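Local coordinates for immunity 23 family protein (Burkholderia dolosa AU0158, PDB 5FFP), which probably serves as the CdiI immunity protein of a contact-dependent growth inhibition system, protecting its own cell by neutralising the cognate CdiA toxin, at residues P22-G30 against S40-L49; D95-E103 against G109-Y117. All coordinates share one frame; numbering follows the deposited sequence.

Following the chain from its N terminus, contact 1 closes first: 22-30 enters strand 26-33, the chain turns, and strand 36-44 comes back to pair with it before running into helix 45-52. Contact 2 opens well after that, where the loop 95-103 is joined through the short helix 103-108 to strand 110-117. The two loops therefore follow in series, neither nesting nor crossing, and the centres of the two contacts lie about 19 Å apart. Contact 1 lies at 36-44, one of the outermost strands of the four-stranded sheet, contact 2 at an outer strand of the three-stranded one. They meet where Ala102 and Glu103 pack on Asp48 and Ala102 touches Leu29, bringing the start of helix 103-108 against contact 1.

Contact 1 of 2, residues P22-G30 against S40-L49; sequences PAFANGCLG and SSNSTLGVDL
Gly27 and Ser43 form one antiparallel hydrogen-bonded pair: Gly27 N donates to Ser43 O at 3.0 Å, and the return bond from Ser43 N to Gly27 O is longer, at 3.3 Å. Leu29 and Ser40 form a second such pair. Between them the register slips by one residue, the mark of a beta bulge, with Ser41 CB against Cys28 SG at 3.7 Å. Beyond the strand, Leu45 N reaches Ala25 O at 2.8 Å, almost straight at 170°, and a water accepts from both Ala25 N and Gly46 N.

Among side chains, Asn26 and Thr44 lie alongside one another, pointing the same way, and Thr44 OG1 donates to Asn26 OD1 at 2.6 Å. With OG1 anti to its carbonyl carbon (chi1 -61°), Thr44 sets that hydroxyl beside its backbone N, where it meets the amide oxygen. The amide's other end, ND2, is held by Trp19 O. Ser43 OG donates to Asp48 OD2 at 2.6 Å from above the carboxylate plane, and that oxygen is also bonded to Ser104 OG of helix 103-108.

Apolar contacts are made by Leu29, whose CB faces Ser43 CB and Leu45 CD2 and whose CD1 nears Leu49 CD1 at 4.4 Å, and by Ala25 CB on Leu45 CB. Together these features describe a beta hairpin with a bulged outer strand that passes directly into a helix, Thr44 holding the N-cap position.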
ATOM      1  N   PRO A  22      19.570  22.995  17.187  1.00 33.77           N
ATOM      2  CA  PRO A  22      18.867  23.937  16.336  1.00 35.51           C
ATOM      3  C   PRO A  22      18.154  23.300  15.133  1.00 34.24           C
ATOM      4  O   PRO A  22      17.218  23.891  14.622  1.00 35.24           O
ATOM      5  CB  PRO A  22      19.982  24.885  15.861  1.00 39.11           C
ATOM      6  CG  PRO A  22      21.112  24.703  16.831  1.00 39.49           C
ATOM      7  CD  PRO A  22      21.021  23.254  17.216  1.00 35.87           C
ATOM      8  N   ALA A  23      18.586  22.115  14.685  1.00 32.53           N
ATOM      9  CA  ALA A  23      18.032  21.472  13.502  1.00 31.83           C
ATOM     10  C   ALA A  23      16.900  20.532  13.850  1.00 29.40           C
ATOM     11  O   ALA A  23      16.027  20.264  13.029  1.00 28.89           O
ATOM     12  CB  ALA A  23      19.113  20.685  12.793  1.00 31.73           C
ATOM     13  N   PHE A  24      16.973  19.963  15.046  1.00 27.95           N
ATOM     14  CA  PHE A  24      16.070  18.930  15.403  1.00 25.99           C
ATOM     15  C   PHE A  24      15.436  19.344  16.723  1.00 26.04           C
ATOM     16  O   PHE A  24      16.072  19.275  17.773  1.00 26.19           O
ATOM     17  CB  PHE A  24      16.793  17.605  15.536  1.00 24.54           C
ATOM     18  CG  PHE A  24      17.647  17.242  14.352  1.00 25.36           C
ATOM     19  CD1 PHE A  24      17.066  16.938  13.153  1.00 25.77           C
ATOM     20  CD2 PHE A  24      19.033  17.220  14.444  1.00 25.98           C
ATOM     21  CE1 PHE A  24      17.834  16.613  12.060  1.00 26.74           C
ATOM     22  CE2 PHE A  24      19.804  16.900  13.367  1.00 26.86           C
ATOM     23  CZ  PHE A  24      19.206  16.586  12.171  1.00 27.25           C
ATOM     24  N   ALA A  25      14.191  19.805  16.643  1.00 26.53           N
ATOM     25  CA  ALA A  25      13.356  20.065  17.816  1.00 26.28           C
ATOM     26  C   ALA A  25      12.801  18.733  18.236  1.00 24.29           C
ATOM     27  O   ALA A  25      11.793  18.271  17.664  1.00 23.99           O
ATOM     28  CB  ALA A  25      12.215  21.057  17.479  1.00 27.32           C
ATOM     29  N   ASN A  26      13.450  18.097  19.199  1.00 23.40           N
ATOM     30  CA  ASN A  26      13.030  16.772  19.637  1.00 22.14           C
ATOM     31  C   ASN A  26      12.303  16.846  20.945  1.00 22.20           C
ATOM     32  O   ASN A  26      12.792  17.471  21.890  1.00 24.27           O
ATOM     33  CB  ASN A  26      14.242  15.838  19.845  1.00 21.79           C
ATOM     34  CG  ASN A  26      14.951  15.511  18.550  1.00 21.88           C
ATOM     35  OD1 ASN A  26      14.304  15.349  17.485  1.00 21.78           O
ATOM     36  ND2 ASN A  26      16.282  15.494  18.607  1.00 22.15           N
ATOM     37  N   GLY A  27      11.182  16.162  21.050  1.00 21.57           N
ATOM     38  CA  GLY A  27      10.335  16.325  22.225  1.00 21.54           C
ATOM     39  C   GLY A  27       9.053  15.514  22.167  1.00 20.92           C
ATOM     40  O   GLY A  27       9.070  14.340  21.787  1.00 21.15           O
ATOM     41  N   CYS A  28       7.933  16.127  22.535  1.00 20.91           N
ATOM     42  CA  CYS A  28       6.673  15.393  22.744  1.00 20.22           C
ATOM     43  C   CYS A  28       5.556  15.933  21.893  1.00 20.08           C
ATOM     44  O   CYS A  28       5.512  17.142  21.574  1.00 19.97           O
ATOM     45  CB  CYS A  28       6.264  15.458  24.202  1.00 20.71           C
ATOM     46  SG  CYS A  28       7.473  14.683  25.313  1.00 22.31           S
ATOM     47  N   LEU A  29       4.688  15.005  21.482  1.00 19.80           N
ATOM     48  CA  LEU A  29       3.535  15.337  20.687  1.00 20.40           C
ATOM     49  C   LEU A  29       2.398  14.391  21.022  1.00 20.89           C
ATOM     50  O   LEU A  29       2.588  13.181  21.165  1.00 21.05           O
ATOM     51  CB  LEU A  29       3.845  15.239  19.212  1.00 20.99           C
ATOM     52  CG  LEU A  29       2.715  15.693  18.316  1.00 21.84           C
ATOM     53  CD1 LEU A  29       3.260  16.423  17.109  1.00 23.10           C
ATOM     54  CD2 LEU A  29       1.878  14.531  17.875  1.00 22.54           C
ATOM     55  N   GLY A  30       1.226  14.976  21.227  1.00 21.43           N
ATOM     56  CA  GLY A  30       0.057  14.194  21.564  1.00 22.13           C
ATOM     57  C   GLY A  30      -1.141  14.808  20.905  1.00 22.75           C
ATOM     58  O   GLY A  30      -1.138  15.986  20.620  1.00 23.71           O
ATOM     59  N   SER A  40       3.428  10.668  22.393  1.00 21.26           N
ATOM     60  CA  SER A  40       4.717  10.055  22.181  1.00 21.09           C
ATOM     61  C   SER A  40       5.756  11.035  22.612  1.00 19.85           C
ATOM     62  O   SER A  40       5.628  12.213  22.336  1.00 19.05           O
ATOM     63  CB  SER A  40       4.936   9.791  20.674  1.00 21.72           C
ATOM     64  OG  SER A  40       6.284   9.569  20.423  1.00 21.63           O
ATOM     65  N   SER A  41       6.799  10.539  23.272  1.00 20.01           N
ATOM     66  CA  SER A  41       7.923  11.362  23.586  1.00 19.69           C
ATOM     67  C   SER A  41       9.072  11.073  22.624  1.00 19.92           C
ATOM     68  O   SER A  41      10.230  11.155  23.015  1.00 20.22           O
ATOM     69  CB  SER A  41       8.371  11.098  25.010  1.00 20.36           C
ATOM     70  OG  SER A  41       8.785   9.747  25.160  1.00 21.04           O
ATOM     71  N   ASN A  42       8.728  10.763  21.384  1.00 20.19           N
ATOM     72  CA  ASN A  42       9.646  10.273  20.362  1.00 20.77           C
ATOM     73  C   ASN A  42       9.596  11.121  19.115  1.00 20.58           C
ATOM     74  O   ASN A  42      10.061  10.685  18.061  1.00 21.30           O
ATOM     75  CB  ASN A  42       9.271   8.855  19.890  1.00 21.88           C
ATOM     76  CG  ASN A  42       9.497   7.807  20.945  1.00 22.94           C
ATOM     77  OD1 ASN A  42      10.321   7.988  21.843  1.00 23.56           O
ATOM     78  ND2 ASN A  42       8.795   6.693  20.840  1.00 24.30           N
ATOM     79  N   SER A  43       9.057  12.333  19.213  1.00 19.93           N
ATOM     80  CA  SER A  43       8.812  13.122  18.021  1.00 19.94           C
ATOM     81  C   SER A  43       9.948  14.051  17.722  1.00 20.12           C
ATOM     82  O   SER A  43      10.590  14.510  18.644  1.00 19.76           O
ATOM     83  CB  SER A  43       7.553  13.932  18.206  1.00 20.10           C
ATOM     84  OG  SER A  43       7.470  15.023  17.276  1.00 20.62           O
ATOM     85  N   THR A  44      10.193  14.311  16.424  1.00 21.04           N
ATOM     86  CA  THR A  44      10.998  15.423  15.952  1.00 21.87           C
ATOM     87  C   THR A  44      10.005  16.326  15.266  1.00 23.26           C
ATOM     88  O   THR A  44       9.443  15.992  14.211  1.00 24.30           O
ATOM     89  CB  THR A  44      12.104  15.011  14.939  1.00 22.52           C
ATOM     90  OG1 THR A  44      13.025  14.097  15.543  1.00 21.39           O
ATOM     91  CG2 THR A  44      12.894  16.248  14.469  1.00 23.76           C
ATOM     92  N   LEU A  45       9.755  17.470  15.870  1.00 24.06           N
ATOM     93  CA  LEU A  45       8.560  18.218  15.569  1.00 25.51           C
ATOM     94  C   LEU A  45       8.601  18.820  14.185  1.00 27.63           C
ATOM     95  O   LEU A  45       7.562  18.928  13.533  1.00 28.78           O
ATOM     96  CB  LEU A  45       8.311  19.310  16.601  1.00 26.26           C
ATOM     97  CG  LEU A  45       8.391  18.908  18.066  1.00 25.44           C
ATOM     98  CD1 LEU A  45       8.164  20.151  18.890  1.00 27.04           C
ATOM     99  CD2 LEU A  45       7.370  17.851  18.437  1.00 24.71           C
ATOM    100  N   GLY A  46       9.770  19.206  13.701  1.00 28.65           N
ATOM    101  CA  GLY A  46       9.850  19.673  12.295  1.00 31.27           C
ATOM    102  C   GLY A  46       9.342  18.661  11.263  1.00 31.75           C
ATOM    103  O   GLY A  46       8.625  19.003  10.310  1.00 34.04           O
ATOM    104  N   VAL A  47       9.702  17.404  11.484  1.00 30.15           N
ATOM    105  CA  VAL A  47       9.334  16.323  10.593  1.00 30.84           C
ATOM    106  C   VAL A  47       7.871  15.970  10.781  1.00 30.70           C
ATOM    107  O   VAL A  47       7.170  15.797   9.836  1.00 31.98           O
ATOM    108  CB  VAL A  47      10.214  15.048  10.846  1.00 29.42           C
ATOM    109  CG1 VAL A  47       9.779  13.917   9.933  1.00 30.33           C
ATOM    110  CG2 VAL A  47      11.682  15.352  10.628  1.00 29.38           C
ATOM    111  N   ASP A  48       7.435  15.785  12.020  1.00 29.41           N
ATOM    112  CA  ASP A  48       6.003  15.611  12.271  1.00 29.55           C
ATOM    113  C   ASP A  48       5.145  16.761  11.673  1.00 31.59           C
ATOM    114  O   ASP A  48       4.094  16.507  11.051  1.00 33.01           O
ATOM    115  CB  ASP A  48       5.736  15.513  13.760  1.00 27.60           C
ATOM    116  CG  ASP A  48       5.788  14.091  14.287  1.00 26.87           C
ATOM    117  OD1 ASP A  48       5.705  13.113  13.495  1.00 27.56           O
ATOM    118  OD2 ASP A  48       5.814  13.945  15.541  1.00 25.77           O
ATOM    119  N   LEU A  49       5.557  18.013  11.865  1.00 32.11           N
ATOM    120  CA  LEU A  49       4.705  19.134  11.432  1.00 34.81           C
ATOM    121  C   LEU A  49       4.660  19.219   9.918  1.00 38.09           C
ATOM    122  O   LEU A  49       3.586  19.359   9.351  1.00 39.64           O
ATOM    123  CB  LEU A  49       5.129  20.478  12.060  1.00 35.15           C
ATOM    124  CG  LEU A  49       4.481  20.899  13.414  1.00 33.83           C
ATOM    125  CD1 LEU A  49       4.181  19.775  14.386  1.00 31.31           C
ATOM    126  CD2 LEU A  49       5.351  21.943  14.111  1.00 34.03           C
TER
HETATM  127  O   HOH W   1      12.398  19.576  14.431  1.00 15.35           O

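Contact 2 of 2, residues D95-E103 against G109-Y117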
ATOM      1  N   ASP A  95      -4.193   2.386   1.082  1.00 59.32           N
ATOM      2  CA  ASP A  95      -5.014   3.590   1.151  1.00 59.81           C
ATOM      3  C   ASP A  95      -4.761   4.288   2.480  1.00 58.52           C
ATOM      4  O   ASP A  95      -5.066   3.738   3.536  1.00 58.23           O
ATOM      5  CB  ASP A  95      -6.487   3.183   0.984  1.00 61.70           C
ATOM      6  CG  ASP A  95      -7.480   4.287   1.341  1.00 62.27           C
ATOM      7  OD1 ASP A  95      -7.075   5.330   1.910  1.00 62.71           O
ATOM      8  OD2 ASP A  95      -8.684   4.093   1.065  1.00 63.17           O
ATOM      9  N   PHE A  96      -4.163   5.477   2.414  1.00 58.51           N
ATOM     10  CA  PHE A  96      -3.913   6.307   3.599  1.00 57.87           C
ATOM     11  C   PHE A  96      -4.741   7.591   3.592  1.00 57.00           C
ATOM     12  O   PHE A  96      -4.406   8.563   4.255  1.00 56.75           O
ATOM     13  CB  PHE A  96      -2.421   6.676   3.697  1.00 58.80           C
ATOM     14  CG  PHE A  96      -1.506   5.521   4.002  1.00 59.79           C
ATOM     15  CD1 PHE A  96      -1.987   4.297   4.474  1.00 60.27           C
ATOM     16  CD2 PHE A  96      -0.129   5.685   3.858  1.00 61.67           C
ATOM     17  CE1 PHE A  96      -1.118   3.252   4.758  1.00 62.20           C
ATOM     18  CE2 PHE A  96       0.754   4.644   4.150  1.00 63.02           C
ATOM     19  CZ  PHE A  96       0.255   3.421   4.597  1.00 63.43           C
ATOM     20  N   THR A  97      -5.836   7.585   2.857  1.00 57.70           N
ATOM     21  CA  THR A  97      -6.637   8.786   2.661  1.00 58.36           C
ATOM     22  C   THR A  97      -7.116   9.355   3.996  1.00 56.37           C
ATOM     23  O   THR A  97      -7.054  10.553   4.238  1.00 56.44           O
ATOM     24  CB  THR A  97      -7.860   8.437   1.813  1.00 60.50           C
ATOM     25  OG1 THR A  97      -7.466   7.546   0.772  1.00 61.52           O
ATOM     26  CG2 THR A  97      -8.472   9.674   1.190  1.00 63.19           C
ATOM     27  N   HIS A  98      -7.567   8.456   4.861  1.00 54.56           N
ATOM     28  CA  HIS A  98      -8.214   8.824   6.099  1.00 53.36           C
ATOM     29  C   HIS A  98      -7.256   8.910   7.287  1.00 50.97           C
ATOM     30  O   HIS A  98      -7.615   9.439   8.331  1.00 50.53           O
ATOM     31  CB  HIS A  98      -9.327   7.826   6.381  1.00 54.20           C
ATOM     32  CG  HIS A  98     -10.473   7.958   5.443  1.00 56.29           C
ATOM     33  ND1 HIS A  98     -11.422   8.939   5.574  1.00 57.86           N
ATOM     34  CD2 HIS A  98     -10.795   7.267   4.330  1.00 57.76           C
ATOM     35  CE1 HIS A  98     -12.297   8.835   4.592  1.00 60.49           C
ATOM     36  NE2 HIS A  98     -11.934   7.830   3.821  1.00 60.46           N
ATOM     37  N   LEU A  99      -6.035   8.429   7.115  1.00 49.45           N
ATOM     38  CA  LEU A  99      -5.057   8.430   8.188  1.00 47.84           C
ATOM     39  C   LEU A  99      -4.560   9.833   8.489  1.00 47.30           C
ATOM     40  O   LEU A  99      -4.129  10.529   7.580  1.00 47.94           O
ATOM     41  CB  LEU A  99      -3.875   7.562   7.787  1.00 47.73           C
ATOM     42  CG  LEU A  99      -2.784   7.425   8.843  1.00 47.02           C
ATOM     43  CD1 LEU A  99      -3.357   6.801  10.098  1.00 46.79           C
ATOM     44  CD2 LEU A  99      -1.677   6.573   8.276  1.00 47.64           C
ATOM     45  N   VAL A 100      -4.642  10.255   9.753  1.00 46.37           N
ATOM     46  CA  VAL A 100      -4.151  11.573  10.151  1.00 46.11           C
ATOM     47  C   VAL A 100      -3.187  11.580  11.327  1.00 45.49           C
ATOM     48  O   VAL A 100      -2.818  12.674  11.818  1.00 45.83           O
ATOM     49  CB  VAL A 100      -5.317  12.538  10.427  1.00 46.76           C
ATOM     50  CG1 VAL A 100      -6.242  12.604   9.215  1.00 47.82           C
ATOM     51  CG2 VAL A 100      -6.092  12.131  11.665  1.00 46.21           C
ATOM     52  N   SER A 101      -2.771  10.402  11.794  1.00 44.82           N
ATOM     53  CA  SER A 101      -1.729  10.356  12.822  1.00 44.95           C
ATOM     54  C   SER A 101      -0.460  11.058  12.349  1.00 45.90           C
ATOM     55  O   SER A 101      -0.011  10.829  11.239  1.00 46.82           O
ATOM     56  CB  SER A 101      -1.315   8.922  13.175  1.00 45.20           C
ATOM     57  OG  SER A 101      -2.409   8.056  13.323  1.00 44.94           O
ATOM     58  N   ALA A 102       0.104  11.901  13.200  1.00 46.29           N
ATOM     59  CA  ALA A 102       1.486  12.284  13.091  1.00 47.62           C
ATOM     60  C   ALA A 102       2.311  11.012  13.017  1.00 48.33           C
ATOM     61  O   ALA A 102       1.848   9.961  13.464  1.00 47.83           O
ATOM     62  CB  ALA A 102       1.880  13.105  14.293  1.00 48.22           C
ATOM     63  N   GLU A 103       3.519  11.108  12.443  1.00 49.88           N
ATOM     64  CA  GLU A 103       4.425   9.956  12.262  1.00 51.06           C
ATOM     65  C   GLU A 103       4.892   9.379  13.589  1.00 51.60           C
ATOM     66  O   GLU A 103       5.018   8.169  13.728  1.00 52.09           O
ATOM     67  CB  GLU A 103       5.697  10.315  11.442  1.00 53.57           C
ATOM     68  CG  GLU A 103       5.511  10.429   9.932  1.00 53.67           C
ATOM     69  CD  GLU A 103       6.821  10.682   9.146  1.00 56.47           C
ATOM     70  OE1 GLU A 103       6.771  11.349   8.075  1.00 56.81           O
ATOM     71  OE2 GLU A 103       7.906  10.215   9.587  1.00 58.70           O
ATOM     72  N   GLY A 109       2.178   3.097  17.017  1.00 39.35           N
ATOM     73  CA  GLY A 109       1.050   2.209  16.786  1.00 39.20           C
ATOM     74  C   GLY A 109      -0.306   2.810  17.020  1.00 37.20           C
ATOM     75  O   GLY A 109      -1.282   2.079  17.195  1.00 38.11           O
ATOM     76  N   TYR A 110      -0.385   4.135  17.039  1.00 35.74           N
ATOM     77  CA  TYR A 110      -1.670   4.802  17.152  1.00 34.22           C
ATOM     78  C   TYR A 110      -2.075   5.161  15.759  1.00 33.36           C
ATOM     79  O   TYR A 110      -1.402   5.921  15.077  1.00 32.99           O
ATOM     80  CB  TYR A 110      -1.585   6.028  18.036  1.00 34.03           C
ATOM     81  CG  TYR A 110      -1.296   5.730  19.508  1.00 36.08           C
ATOM     82  CD1 TYR A 110      -2.308   5.316  20.368  1.00 36.81           C
ATOM     83  CD2 TYR A 110      -0.018   5.923  20.053  1.00 37.79           C
ATOM     84  CE1 TYR A 110      -2.055   5.074  21.714  1.00 39.32           C
ATOM     85  CE2 TYR A 110       0.249   5.686  21.406  1.00 40.08           C
ATOM     86  CZ  TYR A 110      -0.764   5.259  22.229  1.00 41.12           C
ATOM     87  OH  TYR A 110      -0.517   5.007  23.566  1.00 44.14           O
ATOM     88  N   TYR A 111      -3.183   4.582  15.325  1.00 34.48           N
ATOM     89  CA  TYR A 111      -3.712   4.840  14.000  1.00 34.36           C
ATOM     90  C   TYR A 111      -4.970   5.648  14.172  1.00 34.81           C
ATOM     91  O   TYR A 111      -5.897   5.230  14.863  1.00 36.51           O
ATOM     92  CB  TYR A 111      -3.944   3.521  13.271  1.00 35.70           C
ATOM     93  CG  TYR A 111      -2.609   2.883  12.888  1.00 36.89           C
ATOM     94  CD1 TYR A 111      -1.876   3.372  11.812  1.00 36.65           C
ATOM     95  CD2 TYR A 111      -2.059   1.853  13.642  1.00 38.61           C
ATOM     96  CE1 TYR A 111      -0.642   2.840  11.486  1.00 38.84           C
ATOM     97  CE2 TYR A 111      -0.822   1.306  13.310  1.00 40.55           C
ATOM     98  CZ  TYR A 111      -0.120   1.805  12.228  1.00 40.44           C
ATOM     99  OH  TYR A 111       1.110   1.279  11.870  1.00 43.27           O
ATOM    100  N   ILE A 112      -4.983   6.831  13.571  1.00 34.86           N
ATOM    101  CA  ILE A 112      -6.016   7.802  13.845  1.00 34.90           C
ATOM    102  C   ILE A 112      -6.538   8.310  12.534  1.00 36.18           C
ATOM    103  O   ILE A 112      -5.770   8.846  11.731  1.00 37.39           O
ATOM    104  CB  ILE A 112      -5.446   8.962  14.673  1.00 34.70           C
ATOM    105  CG1 ILE A 112      -4.974   8.439  16.038  1.00 34.74           C
ATOM    106  CG2 ILE A 112      -6.499  10.048  14.862  1.00 35.55           C
ATOM    107  CD1 ILE A 112      -3.947   9.334  16.674  1.00 35.54           C
ATOM    108  N   PHE A 113      -7.841   8.144  12.317  1.00 37.11           N
ATOM    109  CA  PHE A 113      -8.411   8.379  11.011  1.00 38.40           C
ATOM    110  C   PHE A 113      -9.438   9.493  11.071  1.00 39.15           C
ATOM    111  O   PHE A 113     -10.110   9.659  12.082  1.00 40.35           O
ATOM    112  CB  PHE A 113      -9.059   7.099  10.478  1.00 39.40           C
ATOM    113  CG  PHE A 113      -8.112   5.920  10.350  1.00 39.53           C
ATOM    114  CD1 PHE A 113      -7.311   5.761   9.219  1.00 40.85           C
ATOM    115  CD2 PHE A 113      -8.069   4.945  11.334  1.00 40.27           C
ATOM    116  CE1 PHE A 113      -6.456   4.676   9.089  1.00 41.46           C
ATOM    117  CE2 PHE A 113      -7.229   3.850  11.215  1.00 41.80           C
ATOM    118  CZ  PHE A 113      -6.420   3.711  10.087  1.00 42.46           C
ATOM    119  N   LEU A 114      -9.551  10.252   9.983  1.00 39.52           N
ATOM    120  CA  LEU A 114     -10.575  11.259   9.833  1.00 40.46           C
ATOM    121  C   LEU A 114     -11.637  10.778   8.828  1.00 43.18           C
ATOM    122  O   LEU A 114     -11.303  10.414   7.691  1.00 43.03           O
ATOM    123  CB  LEU A 114      -9.950  12.544   9.326  1.00 41.07           C
ATOM    124  CG  LEU A 114     -10.795  13.820   9.420  1.00 43.27           C
ATOM    125  CD1 LEU A 114     -11.160  14.135  10.857  1.00 43.72           C
ATOM    126  CD2 LEU A 114     -10.055  14.997   8.805  1.00 44.97           C
ATOM    127  N   VAL A 115     -12.906  10.786   9.241  1.00 44.41           N
ATOM    128  CA  VAL A 115     -14.038  10.540   8.335  1.00 46.50           C
ATOM    129  C   VAL A 115     -15.016  11.711   8.442  1.00 48.86           C
ATOM    130  O   VAL A 115     -15.445  12.076   9.542  1.00 48.00           O
ATOM    131  CB  VAL A 115     -14.794   9.248   8.721  1.00 47.37           C
ATOM    132  CG1 VAL A 115     -16.048   9.074   7.873  1.00 51.52           C
ATOM    133  CG2 VAL A 115     -13.902   8.021   8.604  1.00 46.16           C
ATOM    134  N   GLU A 116     -15.386  12.291   7.303  1.00 51.21           N
ATOM    135  CA  GLU A 116     -16.298  13.421   7.287  1.00 53.45           C
ATOM    136  C   GLU A 116     -17.684  12.956   6.821  1.00 57.80           C
ATOM    137  O   GLU A 116     -17.795  11.968   6.099  1.00 59.17           O
ATOM    138  CB  GLU A 116     -15.775  14.523   6.359  1.00 54.12           C
ATOM    139  CG  GLU A 116     -14.455  15.144   6.795  1.00 51.98           C
ATOM    140  CD  GLU A 116     -13.959  16.187   5.785  1.00 54.33           C
ATOM    141  OE1 GLU A 116     -14.539  16.259   4.681  1.00 56.74           O
ATOM    142  OE2 GLU A 116     -13.022  16.952   6.082  1.00 52.71           O
ATOM    143  N   TYR A 117     -18.732  13.650   7.279  1.00 60.19           N
ATOM    144  CA  TYR A 117     -20.068  13.450   6.774  1.00 64.48           C
ATOM    145  C   TYR A 117     -20.805  14.774   6.762  1.00 68.49           C
ATOM    146  O   TYR A 117     -21.013  15.383   7.810  1.00 69.36           O
ATOM    147  CB  TYR A 117     -20.865  12.431   7.598  1.00 64.63           C
ATOM    148  CG  TYR A 117     -22.278  12.222   7.062  1.00 68.09           C
ATOM    149  CD1 TYR A 117     -22.507  11.386   5.980  1.00 69.71           C
ATOM    150  CD2 TYR A 117     -23.372  12.878   7.628  1.00 71.34           C
ATOM    151  CE1 TYR A 117     -23.785  11.197   5.472  1.00 74.77           C
ATOM    152  CE2 TYR A 117     -24.659  12.700   7.130  1.00 75.97           C
ATOM    153  CZ  TYR A 117     -24.858  11.854   6.053  1.00 77.58           C
ATOM    154  OH  TYR A 117     -26.108  11.644   5.547  1.00 82.60           O
TER
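This is a buried contact in which a loop without regular secondary structure, 95-103, runs along strand 110-117, an outermost strand of the three-stranded antiparallel sheet; the touching parts run 148° apart. Its two strong backbone bonds are Leu114 N to His98 O and Val100 N to Ile112 O, each 2.7 Å, the second nearly straight; Ser101 N adds a weak bond to the same Ile112 O. Leu99 and Phe113 sit between the strong bonds as a single bridge, CA to CA 4.4 Å.

At one end the His98 ring adds a side-chain-to-backbone bond. Its ND1 donates to Leu114 O at 2.6 Å, and the acceptor lies only 4° out of the ring plane, so the imidazole meets the strand edge-on. CG anti to the carbonyl carbon (chi1 -70°) helps set the ring in that position. The loop lines the edge strand through this isolated bridge without becoming a further strand, while strand 120-127 pairs with 110-117 on its other side.

At the far end Ser101 OG spans Tyr111, donating to Tyr110 O at 2.9 Å and accepting a weak bond from Ile112 N.

Apolar side chains divide between the two faces. Val100 CG1 packs on Leu114 CB at 3.7 Å and its CG2 on Ile112 CG2, the Val100 and Ile112 side chains crossing at about a right angle, with Leu123 of strand 120-127 touching all three. Leu99 CD1 instead meets the edge of the Tyr111 ring and, at 3.9 Å, Phe113 CE1. On this face the second subunit of the assembly arrives: Tyr111 OH is hydrogen-bonded to Gly90 O of that subunit, and Leu99 packs on its Ala91.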